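Local coordinates for protein putative tryptophan halogenase (Xanthomonas campestris pv. campestris, PDB 6Y1W) that probably acts as a flavin-dependent halogenase, binding FAD and belonging to the tryptophan halogenase family, to which monooxygenase activity is generally assigned, at residues A78-M81 / A82-A86; R175-S178 / E179-V183; A493-L496 / R497-P501. One frame throughout, in Å; residues are numbered along the deposited sequence.

Interaction 1 of 3, residues A78-M81 / A82-A86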
ATOM      1  N   ALA A  78      -7.146  -7.973 -28.054  1.00 16.38           N
ATOM      2  CA  ALA A  78      -8.181  -8.285 -29.040  1.00 16.80           C
ATOM      3  C   ALA A  78      -8.179  -9.775 -29.415  1.00 13.97           C
ATOM      4  O   ALA A  78      -9.248 -10.367 -29.604  1.00 18.11           O
ATOM      5  CB  ALA A  78      -8.026  -7.389 -30.283  1.00 15.92           C
ATOM      6  N   GLN A  79      -6.996 -10.401 -29.516  1.00 14.17           N
ATOM      7  CA  GLN A  79      -6.923 -11.821 -29.854  1.00 14.63           C
ATOM      8  C   GLN A  79      -7.519 -12.677 -28.747  1.00 14.55           C
ATOM      9  O   GLN A  79      -8.330 -13.582 -29.000  1.00 16.36           O
ATOM     10  CB  GLN A  79      -5.458 -12.181 -30.115  1.00 21.11           C
ATOM     11  CG  GLN A  79      -5.109 -13.618 -30.311  1.00 24.15           C
ATOM     12  CD  GLN A  79      -3.585 -13.791 -30.206  1.00 31.17           C
ATOM     13  OE1 GLN A  79      -3.093 -14.695 -29.540  1.00 58.74           O
ATOM     14  NE2 GLN A  79      -2.843 -12.876 -30.826  1.00 40.54           N
ATOM     15  N   PHE A  80      -7.154 -12.361 -27.495  1.00 16.40           N
ATOM     16  CA  PHE A  80      -7.719 -13.053 -26.343  1.00 13.79           C
ATOM     17  C   PHE A  80      -9.247 -12.913 -26.304  1.00 13.46           C
ATOM     18  O   PHE A  80      -9.957 -13.891 -26.067  1.00 15.47           O
ATOM     19  CB  PHE A  80      -7.059 -12.486 -25.067  1.00 11.82           C
ATOM     20  CG  PHE A  80      -8.007 -12.369 -23.902  1.00 12.03           C
ATOM     21  CD1 PHE A  80      -8.510 -13.534 -23.286  1.00 14.93           C
ATOM     22  CD2 PHE A  80      -8.402 -11.127 -23.435  1.00 14.42           C
ATOM     23  CE1 PHE A  80      -9.403 -13.445 -22.222  1.00 13.70           C
ATOM     24  CE2 PHE A  80      -9.301 -11.026 -22.363  1.00 13.47           C
ATOM     25  CZ  PHE A  80      -9.808 -12.167 -21.786  1.00 13.16           C
ATOM     26  N   MET A  81      -9.775 -11.692 -26.528  1.00 12.17           N
ATOM     27  CA  MET A  81     -11.223 -11.484 -26.420  1.00 13.55           C
ATOM     28  C   MET A  81     -11.980 -12.224 -27.524  1.00 12.88           C
ATOM     29  O   MET A  81     -13.019 -12.859 -27.277  1.00 14.61           O
ATOM     30  CB  MET A  81     -11.533  -9.990 -26.463  1.00 15.70           C
ATOM     31  CG  MET A  81     -11.107  -9.259 -25.188  1.00 14.57           C
ATOM     32  SD  MET A  81     -11.679  -7.551 -25.154  1.00 14.86           S
ATOM     33  CE  MET A  81     -13.471  -7.768 -24.871  1.00 12.75           C
ATOM     34  N   ALA A  82     -11.476 -12.151 -28.756  1.00 15.56           N
ATOM     35  CA  ALA A  82     -12.139 -12.865 -29.840  1.00 16.92           C
ATOM     36  C   ALA A  82     -12.118 -14.366 -29.600  1.00 14.63           C
ATOM     37  O   ALA A  82     -13.084 -15.058 -29.924  1.00 21.01           O
ATOM     38  CB  ALA A  82     -11.441 -12.561 -31.167  1.00 19.41           C
ATOM     39  N   ALA A  83     -11.043 -14.875 -28.997  1.00 14.40           N
ATOM     40  CA  ALA A  83     -10.926 -16.302 -28.753  1.00 13.94           C
ATOM     41  C   ALA A  83     -11.775 -16.785 -27.589  1.00 16.06           C
ATOM     42  O   ALA A  83     -12.015 -17.991 -27.499  1.00 19.41           O
ATOM     43  CB  ALA A  83      -9.464 -16.663 -28.445  1.00 17.56           C
ATOM     44  N   THR A  84     -12.280 -15.883 -26.739  1.00 14.64           N
ATOM     45  CA  THR A  84     -13.002 -16.305 -25.549  1.00 11.41           C
ATOM     46  C   THR A  84     -14.423 -15.770 -25.546  1.00 10.92           C
ATOM     47  O   THR A  84     -15.068 -15.774 -24.502  1.00 13.39           O
ATOM     48  CB  THR A  84     -12.264 -15.878 -24.273  1.00 13.84           C
ATOM     49  OG1 THR A  84     -12.127 -14.470 -24.255  1.00 14.73           O
ATOM     50  CG2 THR A  84     -10.849 -16.545 -24.210  1.00 13.85           C
ATOM     51  N   GLN A  85     -14.935 -15.345 -26.713  1.00 12.59           N
ATOM     52  CA  GLN A  85     -16.295 -14.790 -26.835  1.00 14.08           C
ATOM     53  C   GLN A  85     -16.502 -13.586 -25.910  1.00 14.12           C
ATOM     54  O   GLN A  85     -17.640 -13.315 -25.465  1.00 14.42           O
ATOM     55  CB  GLN A  85     -17.376 -15.855 -26.590  1.00 12.92           C
ATOM     56  CG  GLN A  85     -17.295 -17.036 -27.587  1.00 16.08           C
ATOM     57  CD  GLN A  85     -17.935 -16.666 -28.914  1.00 16.63           C
ATOM     58  OE1 GLN A  85     -18.933 -15.929 -28.965  1.00 18.64           O
ATOM     59  NE2 GLN A  85     -17.334 -17.155 -30.011  1.00 17.89           N
ATOM     60  N   ALA A  86     -15.428 -12.820 -25.649  1.00 13.81           N
ATOM     61  CA  ALA A  86     -15.460 -11.889 -24.521  1.00 16.28           C
ATOM     62  C   ALA A  86     -16.117 -10.556 -24.854  1.00 18.45           C
ATOM     63  O   ALA A  86     -16.112 -10.101 -25.998  1.00 14.44           O
ATOM     64  CB  ALA A  86     -14.044 -11.615 -23.998  1.00 13.08           C
TER
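The hydroxyl of T84 turns back onto the last turn of helix 77-83, its OG1 donating a hydrogen bond of 2.9 Å to the carbonyl O of F80, four residues earlier. This is the C-terminal end of the helix, where backbone bonding passes from the i+4 pattern to a turn. With chi1 at 59°, OG1 lies between the backbone N and carbonyl carbon of T84, a rotation that points the oxygen back at F80 O and leaves CG2 near the rim of the ring. The two side chains meet at an angle: OG1 lies obliquely to the phenyl group, 3.6 Å from F80 CE1, and CG2 also touches that part of the ring.

Beside this pair, A82 N and A83 N still make helical bonds to the carbonyl oxygens of A78 and Q79. M81 O takes two donors from opposite faces of its plane. One is T84 N, 3.2 Å from M81 O and well above the carbonyl plane; the other is A86 N, which closes the turn with a nearly straight bond (175°). Q85, between these two donors, has positive phi, and its NE2 is held by the carbonyl of P503.

Farther out, the F80 ring meets H70 and Y163 edge-to-face and also packs on Y170; its side chain lies about 8 Å from that of I351, a predicted FAD-binding residue. M81 reaches C500, and A86 O accepts from Q280. The M81 chain then bends at chi3 (72°), curling its methyl CE over the backbone of A86, where it lies 3.7 Å from A86 O.

Interaction 2 of 3, residues R175-S178 / E179-V183; sequences RRFS and EGFGV
R175 and E179 are joined twice, directly and through a water. The direct salt bridge runs from R175 NE to E179 OE2 at 2.9 Å, but the two flat groups are strongly twisted, their planes 70° apart, and NE meets the oxygen from above the carboxylate plane. Water 1 completes the link, accepting from R175 NH2 and donating to E179 OE1. The arginine chain runs extended from CG to NE, with CG anti to the backbone N (chi1 171°), which carries it along the helix to the carboxylate one turn on. R185 brings a like charge close to R175.

Helix 167-180 ends here in a Schellman motif. G182, at positive phi, is the C-prime residue: V183 N bonds to S178 O at 3.2 Å and G182 N to E179 O. S178 O also accepts from F181 N, on the other face of its plane, while S178 OG turns back to L174 O.

F177 and F181 meet obliquely, their planes 59° apart. F181 CE2 lies over one face of the F177 ring, toward the rim, 3.4 Å from F177 CZ, and both phenylalanines pack on helix 25-39, F177 on A33 and F181 on S36.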
ATOM      1  N   ARG A 175      -3.810 -22.768 -22.672  1.00 16.40           N
ATOM      2  CA  ARG A 175      -3.110 -24.019 -22.930  1.00 15.72           C
ATOM      3  C   ARG A 175      -2.263 -23.896 -24.189  1.00 18.73           C
ATOM      4  O   ARG A 175      -1.106 -24.338 -24.222  1.00 16.82           O
ATOM      5  CB  ARG A 175      -4.104 -25.167 -23.106  1.00 15.77           C
ATOM      6  CG  ARG A 175      -3.408 -26.441 -23.603  1.00 15.53           C
ATOM      7  CD  ARG A 175      -4.396 -27.633 -23.578  1.00 18.63           C
ATOM      8  NE  ARG A 175      -3.903 -28.666 -24.476  1.00 18.64           N
ATOM      9  CZ  ARG A 175      -4.630 -29.724 -24.841  1.00 20.66           C
ATOM     10  NH1 ARG A 175      -5.846 -29.899 -24.359  1.00 21.52           N
ATOM     11  NH2 ARG A 175      -4.112 -30.625 -25.688  1.00 26.03           N
ATOM     12  N   ARG A 176      -2.847 -23.323 -25.242  1.00 15.16           N
ATOM     13  CA  ARG A 176      -2.107 -23.110 -26.490  1.00 18.92           C
ATOM     14  C   ARG A 176      -0.890 -22.228 -26.252  1.00 23.60           C
ATOM     15  O   ARG A 176       0.228 -22.536 -26.688  1.00 19.54           O
ATOM     16  CB  ARG A 176      -3.016 -22.457 -27.526  1.00 20.84           C
ATOM     17  CG  ARG A 176      -4.068 -23.359 -28.113  1.00 33.81           C
ATOM     18  CD  ARG A 176      -4.860 -22.634 -29.226  1.00 39.70           C
ATOM     19  NE  ARG A 176      -6.294 -22.918 -29.139  1.00 50.63           N
ATOM     20  CZ  ARG A 176      -6.835 -24.096 -29.444  1.00 55.81           C
ATOM     21  NH1 ARG A 176      -6.064 -25.098 -29.853  1.00 44.12           N
ATOM     22  NH2 ARG A 176      -8.148 -24.277 -29.336  1.00 56.75           N
ATOM     23  N   PHE A 177      -1.098 -21.122 -25.553  1.00 17.62           N
ATOM     24  CA  PHE A 177       0.016 -20.241 -25.172  1.00 17.71           C
ATOM     25  C   PHE A 177       1.119 -20.994 -24.420  1.00 19.48           C
ATOM     26  O   PHE A 177       2.316 -20.830 -24.704  1.00 17.73           O
ATOM     27  CB  PHE A 177      -0.596 -19.107 -24.341  1.00 17.26           C
ATOM     28  CG  PHE A 177       0.381 -18.060 -23.816  1.00 12.98           C
ATOM     29  CD1 PHE A 177       1.080 -18.281 -22.613  1.00 13.51           C
ATOM     30  CD2 PHE A 177       0.562 -16.841 -24.451  1.00 15.98           C
ATOM     31  CE1 PHE A 177       1.935 -17.320 -22.079  1.00 14.45           C
ATOM     32  CE2 PHE A 177       1.448 -15.864 -23.909  1.00 14.43           C
ATOM     33  CZ  PHE A 177       2.127 -16.106 -22.731  1.00 14.92           C
ATOM     34  N   SER A 178       0.724 -21.795 -23.433  1.00 14.98           N
ATOM     35  CA  SER A 178       1.658 -22.513 -22.569  1.00 15.99           C
ATOM     36  C   SER A 178       2.449 -23.575 -23.325  1.00 16.90           C
ATOM     37  O   SER A 178       3.652 -23.735 -23.099  1.00 17.15           O
ATOM     38  CB  SER A 178       0.890 -23.184 -21.426  1.00 15.85           C
ATOM     39  OG  SER A 178       0.206 -22.219 -20.611  1.00 16.21           O
ATOM     40  N   GLU A 179       1.775 -24.359 -24.163  1.00 22.52           N
ATOM     41  CA  GLU A 179       2.486 -25.387 -24.903  1.00 22.65           C
ATOM     42  C   GLU A 179       3.554 -24.753 -25.793  1.00 20.03           C
ATOM     43  O   GLU A 179       4.615 -25.360 -26.016  1.00 21.16           O
ATOM     44  CB  GLU A 179       1.475 -26.246 -25.677  1.00 22.74           C
ATOM     45  CG  GLU A 179       0.647 -27.093 -24.736  1.00 24.10           C
ATOM     46  CD  GLU A 179      -0.451 -27.898 -25.419  1.00 24.31           C
ATOM     47  OE1 GLU A 179      -0.768 -27.637 -26.597  1.00 32.77           O
ATOM     48  OE2 GLU A 179      -0.983 -28.790 -24.737  1.00 25.37           O
ATOM     49  N   GLY A 180       3.300 -23.525 -26.266  1.00 21.23           N
ATOM     50  CA  GLY A 180       4.269 -22.784 -27.054  1.00 24.99           C
ATOM     51  C   GLY A 180       5.534 -22.412 -26.309  1.00 25.49           C
ATOM     52  O   GLY A 180       6.593 -22.241 -26.916  1.00 27.14           O
ATOM     53  N   PHE A 181       5.461 -22.295 -24.990  1.00 16.27           N
ATOM     54  CA  PHE A 181       6.653 -22.079 -24.181  1.00 14.36           C
ATOM     55  C   PHE A 181       7.189 -23.372 -23.576  1.00 17.90           C
ATOM     56  O   PHE A 181       8.046 -23.316 -22.686  1.00 19.48           O
ATOM     57  CB  PHE A 181       6.348 -21.070 -23.078  1.00 17.15           C
ATOM     58  CG  PHE A 181       6.187 -19.665 -23.583  1.00 14.06           C
ATOM     59  CD1 PHE A 181       7.278 -18.983 -24.013  1.00 16.26           C
ATOM     60  CD2 PHE A 181       4.932 -19.038 -23.645  1.00 15.10           C
ATOM     61  CE1 PHE A 181       7.169 -17.685 -24.476  1.00 17.61           C
ATOM     62  CE2 PHE A 181       4.822 -17.729 -24.119  1.00 20.63           C
ATOM     63  CZ  PHE A 181       5.929 -17.060 -24.535  1.00 21.57           C
ATOM     64  N   GLY A 182       6.734 -24.524 -24.061  1.00 16.50           N
ATOM     65  CA  GLY A 182       7.321 -25.805 -23.709  1.00 19.72           C
ATOM     66  C   GLY A 182       6.667 -26.601 -22.594  1.00 20.04           C
ATOM     67  O   GLY A 182       7.245 -27.611 -22.170  1.00 17.16           O
ATOM     68  N   VAL A 183       5.482 -26.207 -22.116  1.00 15.94           N
ATOM     69  CA  VAL A 183       4.818 -26.981 -21.066  1.00 15.92           C
ATOM     70  C   VAL A 183       4.432 -28.337 -21.632  1.00 16.03           C
ATOM     71  O   VAL A 183       3.901 -28.436 -22.751  1.00 21.21           O
ATOM     72  CB  VAL A 183       3.572 -26.241 -20.546  1.00 14.22           C
ATOM     73  CG1 VAL A 183       2.779 -27.123 -19.561  1.00 18.94           C
ATOM     74  CG2 VAL A 183       3.996 -24.955 -19.845  1.00 15.37           C
TER
HETATM   75  O   HOH W   1      -2.277 -29.787 -27.870  1.00 34.47           O

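Interaction 3 of 3, residues A493-L496 / R497-P501; sequences AEFL and RRYCP
From A493 to C500 the backbone of helix 492-499 keeps its i+4 bonds, R497 N to A493 O, R498 N to E494 O, Y499 N to F495 O and C500 N to L496 O, before C500 leaves helical angles and P501, which has no N-H, follows. At this helix C-terminus the main side-chain contact is between F495 and Y499, which lie alongside each other and point the same way. Their rings are near parallel, 23° apart, but slid so far that they barely overlap. Over one face of the phenyl ring sits Y499 CB instead, in a CH-pi contact 4.1 Å from the centroid of the F495 ring. Both residues have CG anti to the backbone N (chi1 -169° for F495), which sends the rings off the same side of the helix. H153 meets both rings, and Y499 OH is hydrogen-bonded to E77 OE1.

The arginines fold back over the preceding turn. R497 bends at chi3 to lay its guanidinium over the A493 carbonyl, whose O sits 3.8 Å from R497 CZ. R498 bends likewise, and its NH1 comes to the edge of the F495 ring, with the guanidinium steeply inclined to it. E494 OE2 lies 4.6 Å from R498 NH2, beyond a salt bridge, and may add a weak electrostatic attraction. On the buried side L496, packed against strand 87-89, touches C500 through its CD2 methyl, 3.7 Å from SG.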
ATOM      1  N   ALA A 493     -21.729  -2.892 -28.727  1.00 16.76           N
ATOM      2  CA  ALA A 493     -21.765  -3.849 -29.826  1.00 19.43           C
ATOM      3  C   ALA A 493     -20.989  -3.336 -31.025  1.00 19.78           C
ATOM      4  O   ALA A 493     -20.319  -4.114 -31.707  1.00 17.86           O
ATOM      5  CB  ALA A 493     -23.210  -4.127 -30.237  1.00 20.51           C
ATOM      6  N   GLU A 494     -21.066  -2.027 -31.298  1.00 21.47           N
ATOM      7  CA  GLU A 494     -20.302  -1.485 -32.414  1.00 21.62           C
ATOM      8  C   GLU A 494     -18.808  -1.578 -32.146  1.00 23.05           C
ATOM      9  O   GLU A 494     -18.021  -1.920 -33.042  1.00 21.21           O
ATOM     10  CB  GLU A 494     -20.718  -0.037 -32.677  1.00 26.13           C
ATOM     11  CG  GLU A 494     -21.981   0.040 -33.500  1.00 54.63           C
ATOM     12  CD  GLU A 494     -22.548   1.435 -33.571  1.00 73.05           C
ATOM     13  OE1 GLU A 494     -23.794   1.554 -33.682  1.00 51.73           O
ATOM     14  OE2 GLU A 494     -21.743   2.400 -33.529  1.00 48.98           O
ATOM     15  N   PHE A 495     -18.393  -1.307 -30.910  1.00 18.57           N
ATOM     16  CA  PHE A 495     -16.982  -1.413 -30.604  1.00 17.63           C
ATOM     17  C   PHE A 495     -16.502  -2.860 -30.710  1.00 17.55           C
ATOM     18  O   PHE A 495     -15.445  -3.122 -31.285  1.00 17.40           O
ATOM     19  CB  PHE A 495     -16.691  -0.830 -29.211  1.00 17.21           C
ATOM     20  CG  PHE A 495     -15.234  -0.685 -28.964  1.00 17.69           C
ATOM     21  CD1 PHE A 495     -14.520   0.366 -29.556  1.00 22.30           C
ATOM     22  CD2 PHE A 495     -14.547  -1.625 -28.221  1.00 16.27           C
ATOM     23  CE1 PHE A 495     -13.136   0.472 -29.372  1.00 17.28           C
ATOM     24  CE2 PHE A 495     -13.177  -1.529 -28.042  1.00 17.90           C
ATOM     25  CZ  PHE A 495     -12.458  -0.475 -28.618  1.00 17.02           C
ATOM     26  N   LEU A 496     -17.278  -3.814 -30.177  1.00 19.35           N
ATOM     27  CA  LEU A 496     -16.886  -5.220 -30.268  1.00 16.09           C
ATOM     28  C   LEU A 496     -16.722  -5.663 -31.722  1.00 14.74           C
ATOM     29  O   LEU A 496     -15.760  -6.345 -32.073  1.00 16.28           O
ATOM     30  CB  LEU A 496     -17.925  -6.096 -29.578  1.00 15.37           C
ATOM     31  CG  LEU A 496     -18.076  -5.872 -28.057  1.00 13.28           C
ATOM     32  CD1 LEU A 496     -19.338  -6.570 -27.581  1.00 14.48           C
ATOM     33  CD2 LEU A 496     -16.830  -6.502 -27.366  1.00 14.93           C
ATOM     34  N   ARG A 497     -17.693  -5.308 -32.556  1.00 19.26           N
ATOM     35  CA  ARG A 497     -17.645  -5.726 -33.954  1.00 20.31           C
ATOM     36  C   ARG A 497     -16.371  -5.246 -34.638  1.00 21.41           C
ATOM     37  O   ARG A 497     -15.834  -5.940 -35.515  1.00 23.34           O
ATOM     38  CB  ARG A 497     -18.854  -5.180 -34.693  1.00 22.27           C
ATOM     39  CG  ARG A 497     -20.039  -6.126 -34.672  1.00 46.73           C
ATOM     40  CD  ARG A 497     -21.083  -5.715 -35.701  1.00 62.05           C
ATOM     41  NE  ARG A 497     -21.842  -4.545 -35.268  1.00 70.18           N
ATOM     42  CZ  ARG A 497     -22.916  -4.605 -34.488  1.00 52.25           C
ATOM     43  NH1 ARG A 497     -23.345  -5.788 -34.053  1.00 42.30           N
ATOM     44  NH2 ARG A 497     -23.555  -3.490 -34.144  1.00 47.42           N
ATOM     45  N   ARG A 498     -15.893  -4.049 -34.282  1.00 20.34           N
ATOM     46  CA  ARG A 498     -14.681  -3.517 -34.906  1.00 20.92           C
ATOM     47  C   ARG A 498     -13.393  -3.967 -34.230  1.00 23.72           C
ATOM     48  O   ARG A 498     -12.350  -4.062 -34.896  1.00 24.32           O
ATOM     49  CB  ARG A 498     -14.700  -1.979 -34.908  1.00 23.82           C
ATOM     50  CG  ARG A 498     -15.973  -1.357 -35.435  1.00 43.43           C
ATOM     51  CD  ARG A 498     -15.809   0.150 -35.679  1.00 63.61           C
ATOM     52  NE  ARG A 498     -15.464   0.900 -34.469  1.00 52.87           N
ATOM     53  CZ  ARG A 498     -16.187   1.910 -33.982  1.00 72.77           C
ATOM     54  NH1 ARG A 498     -15.800   2.539 -32.877  1.00 60.12           N
ATOM     55  NH2 ARG A 498     -17.300   2.293 -34.600  1.00 76.21           N
ATOM     56  N   TYR A 499     -13.419  -4.266 -32.933  1.00 16.44           N
ATOM     57  CA  TYR A 499     -12.179  -4.458 -32.186  1.00 17.03           C
ATOM     58  C   TYR A 499     -11.839  -5.925 -31.964  1.00 15.16           C
ATOM     59  O   TYR A 499     -10.677  -6.313 -32.081  1.00 17.83           O
ATOM     60  CB  TYR A 499     -12.286  -3.755 -30.827  1.00 17.71           C
ATOM     61  CG  TYR A 499     -11.044  -3.864 -29.958  1.00 18.74           C
ATOM     62  CD1 TYR A 499      -9.888  -3.137 -30.253  1.00 21.14           C
ATOM     63  CD2 TYR A 499     -11.041  -4.684 -28.813  1.00 14.10           C
ATOM     64  CE1 TYR A 499      -8.757  -3.246 -29.451  1.00 19.19           C
ATOM     65  CE2 TYR A 499      -9.942  -4.785 -28.010  1.00 16.68           C
ATOM     66  CZ  TYR A 499      -8.792  -4.073 -28.314  1.00 18.30           C
ATOM     67  OH  TYR A 499      -7.698  -4.166 -27.499  1.00 18.39           O
ATOM     68  N   CYS A 500     -12.831  -6.748 -31.660  1.00 15.92           N
ATOM     69  CA  CYS A 500     -12.528  -8.105 -31.270  1.00 16.10           C
ATOM     70  C   CYS A 500     -13.670  -9.046 -31.600  1.00 18.18           C
ATOM     71  O   CYS A 500     -14.070  -9.828 -30.742  1.00 17.46           O
ATOM     72  CB  CYS A 500     -12.193  -8.133 -29.765  1.00 15.89           C
ATOM     73  SG  CYS A 500     -13.534  -7.514 -28.714  1.00 17.53           S
ATOM     74  N   PRO A 501     -14.200  -9.035 -32.829  1.00 18.14           N
ATOM     75  CA  PRO A 501     -15.350  -9.899 -33.142  1.00 18.72           C
ATOM     76  C   PRO A 501     -15.022 -11.384 -33.038  1.00 16.80           C
ATOM     77  O   PRO A 501     -14.017 -11.878 -33.579  1.00 19.29           O
ATOM     78  CB  PRO A 501     -15.717  -9.490 -34.582  1.00 23.03           C
ATOM     79  CG  PRO A 501     -14.465  -8.950 -35.144  1.00 19.02           C
ATOM     80  CD  PRO A 501     -13.798  -8.219 -33.999  1.00 18.67           C
TER

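Overall arrangement
Each contact is local, spanning the last turn of a helix and the residues that follow it, and the three follow in series along the chain without nesting or crossing. Interaction 1 comes first, ending helix 77-83 just before strand 87-89; interaction 2 ends helix 167-180 ahead of strand 184-195, beside helix 25-39; interaction 3 ends helix 492-499 near the C terminus. Interactions 1 and 3 touch, with A78 CB 3.4 Å from Y499 O and A82 CB 3.6 Å from P501 O, so the late helix packs on the early one. Interactions 1 and 2 stay about 7 Å apart at their nearest atoms, yet helix 167-180 connects them, since F173 and Y170 meet residues of 78-86.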